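Local coordinates for protein diaminopimelate decarboxylase (Psychromonas ingrahamii, PDB 4XG1) that probably catalyses the decarboxylation of meso-diaminopimelate to L-lysine, the last step of lysine biosynthesis, with pyridoxal 5'-phosphate as cofactor, at residues B[9-12]-B[17-20]; B[23-28]-B[398-403]. All blocks are in the same frame, centred on the assembly; numbering follows the deposited sequence.

In the fold
Followed from the N terminus, the chain runs through the small antiparallel sheet of strands 4-6, 12-14 and 17-18 and then enters helix 19-26. Contact 1 (9-12 with 17-20) closes the short loop between the second and third of these strands and fixes the start of the helix. Contact 2 (23-28 with 398-403) opens only after contact 1 has closed, so the two stand in series, and it spans 369 residues to bring the last turn of that helix against strand 399-404. Helix 19-26 is thus common to both. L17 also bridges them, its CD1 resting 3.9 Å from A400 CB, so the N-terminal hairpin and helix are tied to the C-terminal strand 399-404 within the beta domain.

Contact 1. Residues B[9-12]-B[17-20]; sequences DGRL and LPVE
R11 meets E20, and L12 meets V19, at the open end of a tight beta-hairpin (strands 12-14 and 17-18) whose second strand runs straight into helix 19-26, with P18 at the N-cap position. The charged part is a salt-bridge network of D9, R11 and E20. R11 NH1 gives E20 OE1 a bond of 3.2 Å, nearly straight at 167°; the oxygen lies at the guanidinium edge, in its plane, and is met almost along its own C-O axis, while the two flat groups are turned 59° apart. From the same guanidinium, NE bonds to D9 OD2 at 2.7 Å, a strongly bent link that comes from above the carboxylate, and NH2 adds a weak one. Carboxylates of both segments thus share one cation, and with an alanine here, D9 and E20 would probably lose their common counter-charge. Apolar contact is modest: P18 CB lies over one guanidinium face, the ring and the arginine running side by side. With CG of L12 anti to the backbone N (chi1 -176°), its CD2 comes alongside V19 CG2 at 4.1 Å. Outside the pair, L326 packs on V19 and E20 and also pairs with the L12 backbone. Backbone polarity is met at the strand-helix junction, where L12 O accepts the amide of V19 at 3.0 Å and takes a CA-H...O contact from P18 CA at 3.6 Å.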
ATOM      1  N   ASP B   9      -9.007 -36.433  -6.595  1.00 54.29           N
ATOM      2  CA  ASP B   9      -7.550 -36.410  -6.482  1.00 59.76           C
ATOM      3  C   ASP B   9      -6.982 -35.899  -5.127  1.00 56.36           C
ATOM      4  O   ASP B   9      -6.024 -36.466  -4.609  1.00 56.56           O
ATOM      5  CB  ASP B   9      -7.011 -35.532  -7.616  1.00 64.00           C
ATOM      6  CG  ASP B   9      -5.566 -35.817  -7.944  1.00 68.46           C
ATOM      7  OD1 ASP B   9      -4.811 -36.272  -7.053  1.00 60.54           O
ATOM      8  OD2 ASP B   9      -5.195 -35.580  -9.116  1.00 69.36           O
ATOM      9  N   GLY B  10      -7.565 -34.826  -4.579  1.00 56.47           N
ATOM     10  CA  GLY B  10      -7.043 -34.118  -3.379  1.00 52.78           C
ATOM     11  C   GLY B  10      -6.414 -32.754  -3.712  1.00 51.90           C
ATOM     12  O   GLY B  10      -6.185 -31.918  -2.836  1.00 48.01           O
ATOM     13  N   ARG B  11      -6.145 -32.539  -4.998  1.00 47.78           N
ATOM     14  CA  ARG B  11      -5.379 -31.411  -5.469  1.00 41.23           C
ATOM     15  C   ARG B  11      -6.323 -30.278  -5.799  1.00 36.72           C
ATOM     16  O   ARG B  11      -7.422 -30.526  -6.293  1.00 32.20           O
ATOM     17  CB  ARG B  11      -4.645 -31.766  -6.754  1.00 42.17           C
ATOM     18  CG  ARG B  11      -3.526 -32.795  -6.630  1.00 42.61           C
ATOM     19  CD  ARG B  11      -2.774 -32.927  -7.960  1.00 40.74           C
ATOM     20  NE  ARG B  11      -3.653 -33.357  -9.068  1.00 41.72           N
ATOM     21  CZ  ARG B  11      -3.386 -33.232 -10.371  1.00 39.32           C
ATOM     22  NH1 ARG B  11      -2.251 -32.681 -10.790  1.00 40.44           N
ATOM     23  NH2 ARG B  11      -4.266 -33.658 -11.265  1.00 36.71           N
ATOM     24  N   LEU B  12      -5.874 -29.041  -5.539  1.00 33.11           N
ATOM     25  CA  LEU B  12      -6.682 -27.851  -5.790  1.00 29.94           C
ATOM     26  C   LEU B  12      -6.600 -27.429  -7.243  1.00 26.81           C
ATOM     27  O   LEU B  12      -5.537 -27.410  -7.832  1.00 26.93           O
ATOM     28  CB  LEU B  12      -6.256 -26.703  -4.876  1.00 31.48           C
ATOM     29  CG  LEU B  12      -7.087 -25.408  -4.979  1.00 32.10           C
ATOM     30  CD1 LEU B  12      -8.494 -25.577  -4.412  1.00 32.11           C
ATOM     31  CD2 LEU B  12      -6.363 -24.283  -4.265  1.00 32.24           C
ATOM     32  N   LEU B  17      -7.409 -26.405 -14.446  1.00 32.81           N
ATOM     33  CA  LEU B  17      -5.991 -26.586 -14.203  1.00 29.47           C
ATOM     34  C   LEU B  17      -5.656 -26.778 -12.737  1.00 30.10           C
ATOM     35  O   LEU B  17      -6.216 -26.110 -11.849  1.00 37.24           O
ATOM     36  CB  LEU B  17      -5.229 -25.401 -14.740  1.00 30.79           C
ATOM     37  CG  LEU B  17      -5.071 -25.269 -16.251  1.00 32.75           C
ATOM     38  CD1 LEU B  17      -4.352 -23.954 -16.546  1.00 33.26           C
ATOM     39  CD2 LEU B  17      -4.288 -26.434 -16.856  1.00 33.09           C
ATOM     40  N   PRO B  18      -4.753 -27.701 -12.459  1.00 27.35           N
ATOM     41  CA  PRO B  18      -4.196 -27.732 -11.121  1.00 29.90           C
ATOM     42  C   PRO B  18      -3.424 -26.426 -10.822  1.00 30.16           C
ATOM     43  O   PRO B  18      -2.677 -25.942 -11.661  1.00 27.10           O
ATOM     44  CB  PRO B  18      -3.226 -28.931 -11.139  1.00 29.23           C
ATOM     45  CG  PRO B  18      -3.259 -29.483 -12.513  1.00 28.86           C
ATOM     46  CD  PRO B  18      -4.053 -28.578 -13.399  1.00 28.00           C
ATOM     47  N   VAL B  19      -3.596 -25.910  -9.616  1.00 29.72           N
ATOM     48  CA  VAL B  19      -2.939 -24.697  -9.223  1.00 29.96           C
ATOM     49  C   VAL B  19      -1.440 -24.927  -9.192  1.00 31.32           C
ATOM     50  O   VAL B  19      -0.701 -24.092  -9.629  1.00 31.39           O
ATOM     51  CB  VAL B  19      -3.487 -24.205  -7.877  1.00 28.91           C
ATOM     52  CG1 VAL B  19      -2.633 -23.091  -7.301  1.00 27.87           C
ATOM     53  CG2 VAL B  19      -4.929 -23.735  -8.046  1.00 28.33           C
ATOM     54  N   GLU B  20      -0.992 -26.080  -8.721  1.00 36.38           N
ATOM     55  CA  GLU B  20       0.441 -26.373  -8.664  1.00 37.84           C
ATOM     56  C   GLU B  20       1.092 -26.224 -10.037  1.00 35.99           C
ATOM     57  O   GLU B  20       2.264 -25.907 -10.135  1.00 34.15           O
ATOM     58  CB  GLU B  20       0.696 -27.779  -8.117  1.00 45.50           C
ATOM     59  CG  GLU B  20       0.456 -28.920  -9.101  1.00 52.95           C
ATOM     60  CD  GLU B  20       0.591 -30.305  -8.466  1.00 62.43           C
ATOM     61  OE1 GLU B  20      -0.040 -31.264  -8.965  1.00 66.63           O
ATOM     62  OE2 GLU B  20       1.330 -30.447  -7.464  1.00 70.28           O
TER

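Contact 2. Residues B[23-28]-B[398-403]; sequences VKKTGT and EKAFIV
Of residues 23-28, K25 makes the close contacts with 398-403, and it does so with its ammonium end. NZ lies 3.3 Å from A400 O, a weak hydrogen bond, and 3.9 Å from A400 CB, so the charged tip lies near both the carbonyl oxygen and the methyl of one residue. I402, two places on along the strand, adds a looser contact, its CG1 4.3 Å from the same NZ. The lysine gets there by length: its chain leaves CB with CG between the backbone N and the carbonyl carbon (chi1 86°) and is extended from there on, which spans a gap of 10.1 Å between K25 CA and A400 CA. Along the strand the CB atoms of A400 and I402 point toward the helix, those of K399 and F401 away from it. The strand is held by its neighbour: F401 pairs through its backbone with L394 of strand 391-396, and A400 packs on I393. T26 rests on A391 and I393, bringing the helix end onto the same sheet, and G27, with positive phi, ends the helix where its N bonds to V23 O at 2.7 Å. F401 also packs on L419 of the second subunit. This is a surface packing of a helix end on the mixed sheet of the beta domain, to which both ends of the chain contribute, in the Orn/Lys/Arg class-II decarboxylase family, which pairs this domain with a TIM barrel.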
ATOM      1  N   VAL B  23       1.669 -22.276 -10.852  1.00 32.52           N
ATOM      2  CA  VAL B  23       2.725 -21.689 -10.081  1.00 38.04           C
ATOM      3  C   VAL B  23       4.107 -22.326 -10.331  1.00 42.64           C
ATOM      4  O   VAL B  23       5.133 -21.754  -9.929  1.00 41.82           O
ATOM      5  CB  VAL B  23       2.408 -21.654  -8.570  1.00 37.08           C
ATOM      6  CG1 VAL B  23       1.204 -20.771  -8.336  1.00 37.52           C
ATOM      7  CG2 VAL B  23       2.197 -23.049  -8.006  1.00 35.90           C
ATOM      8  N   LYS B  24       4.136 -23.500 -10.965  1.00 45.69           N
ATOM      9  CA  LYS B  24       5.401 -24.159 -11.285  1.00 45.82           C
ATOM     10  C   LYS B  24       6.069 -23.380 -12.392  1.00 46.76           C
ATOM     11  O   LYS B  24       7.274 -23.173 -12.328  1.00 51.31           O
ATOM     12  CB  LYS B  24       5.231 -25.624 -11.720  1.00 46.40           C
ATOM     13  N   LYS B  25       5.294 -22.920 -13.378  1.00 44.21           N
ATOM     14  CA  LYS B  25       5.864 -22.124 -14.456  1.00 46.04           C
ATOM     15  C   LYS B  25       6.276 -20.742 -13.921  1.00 43.95           C
ATOM     16  O   LYS B  25       7.406 -20.313 -14.118  1.00 45.02           O
ATOM     17  CB  LYS B  25       4.928 -22.029 -15.701  1.00 52.35           C
ATOM     18  CG  LYS B  25       3.859 -20.919 -15.709  1.00 57.75           C
ATOM     19  CD  LYS B  25       3.156 -20.748 -17.064  1.00 57.85           C
ATOM     20  CE  LYS B  25       1.832 -19.991 -16.899  1.00 55.00           C
ATOM     21  NZ  LYS B  25       1.214 -19.646 -18.211  1.00 54.32           N
ATOM     22  N   THR B  26       5.349 -20.057 -13.251  1.00 38.23           N
ATOM     23  CA  THR B  26       5.515 -18.662 -12.878  1.00 31.32           C
ATOM     24  C   THR B  26       6.311 -18.438 -11.593  1.00 23.68           C
ATOM     25  O   THR B  26       6.850 -17.370 -11.395  1.00 20.37           O
ATOM     26  CB  THR B  26       4.130 -17.992 -12.713  1.00 34.89           C
ATOM     27  OG1 THR B  26       4.280 -16.568 -12.694  1.00 37.19           O
ATOM     28  CG2 THR B  26       3.492 -18.419 -11.423  1.00 34.03           C
ATOM     29  N   GLY B  27       6.325 -19.419 -10.702  1.00 19.56           N
ATOM     30  CA  GLY B  27       6.841 -19.228  -9.355  1.00 16.25           C
ATOM     31  C   GLY B  27       5.861 -18.471  -8.446  1.00 14.89           C
ATOM     32  O   GLY B  27       4.854 -17.916  -8.888  1.00 14.17           O
ATOM     33  N   THR B  28       6.198 -18.382  -7.173  1.00 13.21           N
ATOM     34  CA  THR B  28       5.436 -17.619  -6.220  1.00 12.77           C
ATOM     35  C   THR B  28       6.236 -16.387  -5.781  1.00 12.07           C
ATOM     36  O   THR B  28       7.461 -16.409  -5.853  1.00 12.27           O
ATOM     37  CB  THR B  28       5.138 -18.484  -4.979  1.00 12.91           C
ATOM     38  OG1 THR B  28       6.357 -19.042  -4.470  1.00 12.27           O
ATOM     39  CG2 THR B  28       4.209 -19.583  -5.369  1.00 12.82           C
ATOM     40  N   GLU B 398      -8.636 -24.633 -19.574  1.00 42.80           N
ATOM     41  CA  GLU B 398      -7.382 -25.370 -19.413  1.00 46.96           C
ATOM     42  C   GLU B 398      -6.169 -24.555 -19.847  1.00 41.04           C
ATOM     43  O   GLU B 398      -5.066 -25.088 -19.924  1.00 41.15           O
ATOM     44  CB  GLU B 398      -7.448 -26.700 -20.178  1.00 52.18           C
ATOM     45  CG  GLU B 398      -7.415 -27.915 -19.262  1.00 59.39           C
ATOM     46  CD  GLU B 398      -7.439 -29.252 -19.989  1.00 65.71           C
ATOM     47  OE1 GLU B 398      -8.391 -29.462 -20.782  1.00 61.97           O
ATOM     48  OE2 GLU B 398      -6.532 -30.095 -19.724  1.00 64.96           O
ATOM     49  N   LYS B 399      -6.387 -23.277 -20.127  1.00 36.83           N
ATOM     50  CA  LYS B 399      -5.329 -22.356 -20.518  1.00 38.04           C
ATOM     51  C   LYS B 399      -5.073 -21.265 -19.472  1.00 31.48           C
ATOM     52  O   LYS B 399      -6.014 -20.675 -18.939  1.00 28.21           O
ATOM     53  CB  LYS B 399      -5.695 -21.707 -21.827  1.00 41.97           C
ATOM     54  CG  LYS B 399      -5.542 -22.675 -22.983  1.00 46.69           C
ATOM     55  CD  LYS B 399      -6.175 -22.151 -24.252  1.00 50.45           C
ATOM     56  CE  LYS B 399      -7.420 -21.334 -23.927  1.00 54.65           C
ATOM     57  NZ  LYS B 399      -8.186 -20.914 -25.121  1.00 58.64           N
ATOM     58  N   ALA B 400      -3.791 -21.052 -19.176  1.00 26.19           N
ATOM     59  CA  ALA B 400      -3.323 -20.033 -18.226  1.00 23.58           C
ATOM     60  C   ALA B 400      -2.581 -18.952 -18.967  1.00 21.15           C
ATOM     61  O   ALA B 400      -1.669 -19.240 -19.709  1.00 19.26           O
ATOM     62  CB  ALA B 400      -2.400 -20.665 -17.213  1.00 23.37           C
ATOM     63  N   PHE B 401      -2.997 -17.709 -18.799  1.00 21.29           N
ATOM     64  CA  PHE B 401      -2.289 -16.610 -19.409  1.00 21.11           C
ATOM     65  C   PHE B 401      -1.724 -15.626 -18.377  1.00 20.14           C
ATOM     66  O   PHE B 401      -2.325 -15.341 -17.319  1.00 20.82           O
ATOM     67  CB  PHE B 401      -3.179 -15.974 -20.438  1.00 24.20           C
ATOM     68  CG  PHE B 401      -2.459 -15.079 -21.397  1.00 29.07           C
ATOM     69  CD1 PHE B 401      -1.881 -15.601 -22.550  1.00 30.42           C
ATOM     70  CD2 PHE B 401      -2.372 -13.691 -21.180  1.00 30.67           C
ATOM     71  CE1 PHE B 401      -1.230 -14.761 -23.450  1.00 31.33           C
ATOM     72  CE2 PHE B 401      -1.740 -12.856 -22.092  1.00 28.14           C
ATOM     73  CZ  PHE B 401      -1.164 -13.392 -23.214  1.00 30.34           C
ATOM     74  N   ILE B 402      -0.477 -15.226 -18.592  1.00 18.20           N
ATOM     75  CA  ILE B 402       0.169 -14.263 -17.722  1.00 15.83           C
ATOM     76  C   ILE B 402      -0.378 -12.933 -18.110  1.00 15.40           C
ATOM     77  O   ILE B 402      -0.062 -12.439 -19.200  1.00 18.84           O
ATOM     78  CB  ILE B 402       1.695 -14.265 -17.870  1.00 15.28           C
ATOM     79  CG1 ILE B 402       2.276 -15.581 -17.331  1.00 15.47           C
ATOM     80  CG2 ILE B 402       2.276 -13.117 -17.067  1.00 15.47           C
ATOM     81  CD1 ILE B 402       3.758 -15.784 -17.574  1.00 15.32           C
ATOM     82  N   VAL B 403      -1.184 -12.336 -17.228  1.00 12.91           N
ATOM     83  CA  VAL B 403      -1.805 -11.041 -17.501  1.00 10.94           C
ATOM     84  C   VAL B 403      -1.090  -9.889 -16.790  1.00  9.78           C
ATOM     85  O   VAL B 403      -1.352  -8.726 -17.046  1.00  8.92           O
ATOM     86  CB  VAL B 403      -3.307 -11.052 -17.142  1.00 11.25           C
ATOM     87  CG1 VAL B 403      -4.060 -11.963 -18.107  1.00 11.39           C
ATOM     88  CG2 VAL B 403      -3.569 -11.482 -15.700  1.00 11.32           C
TER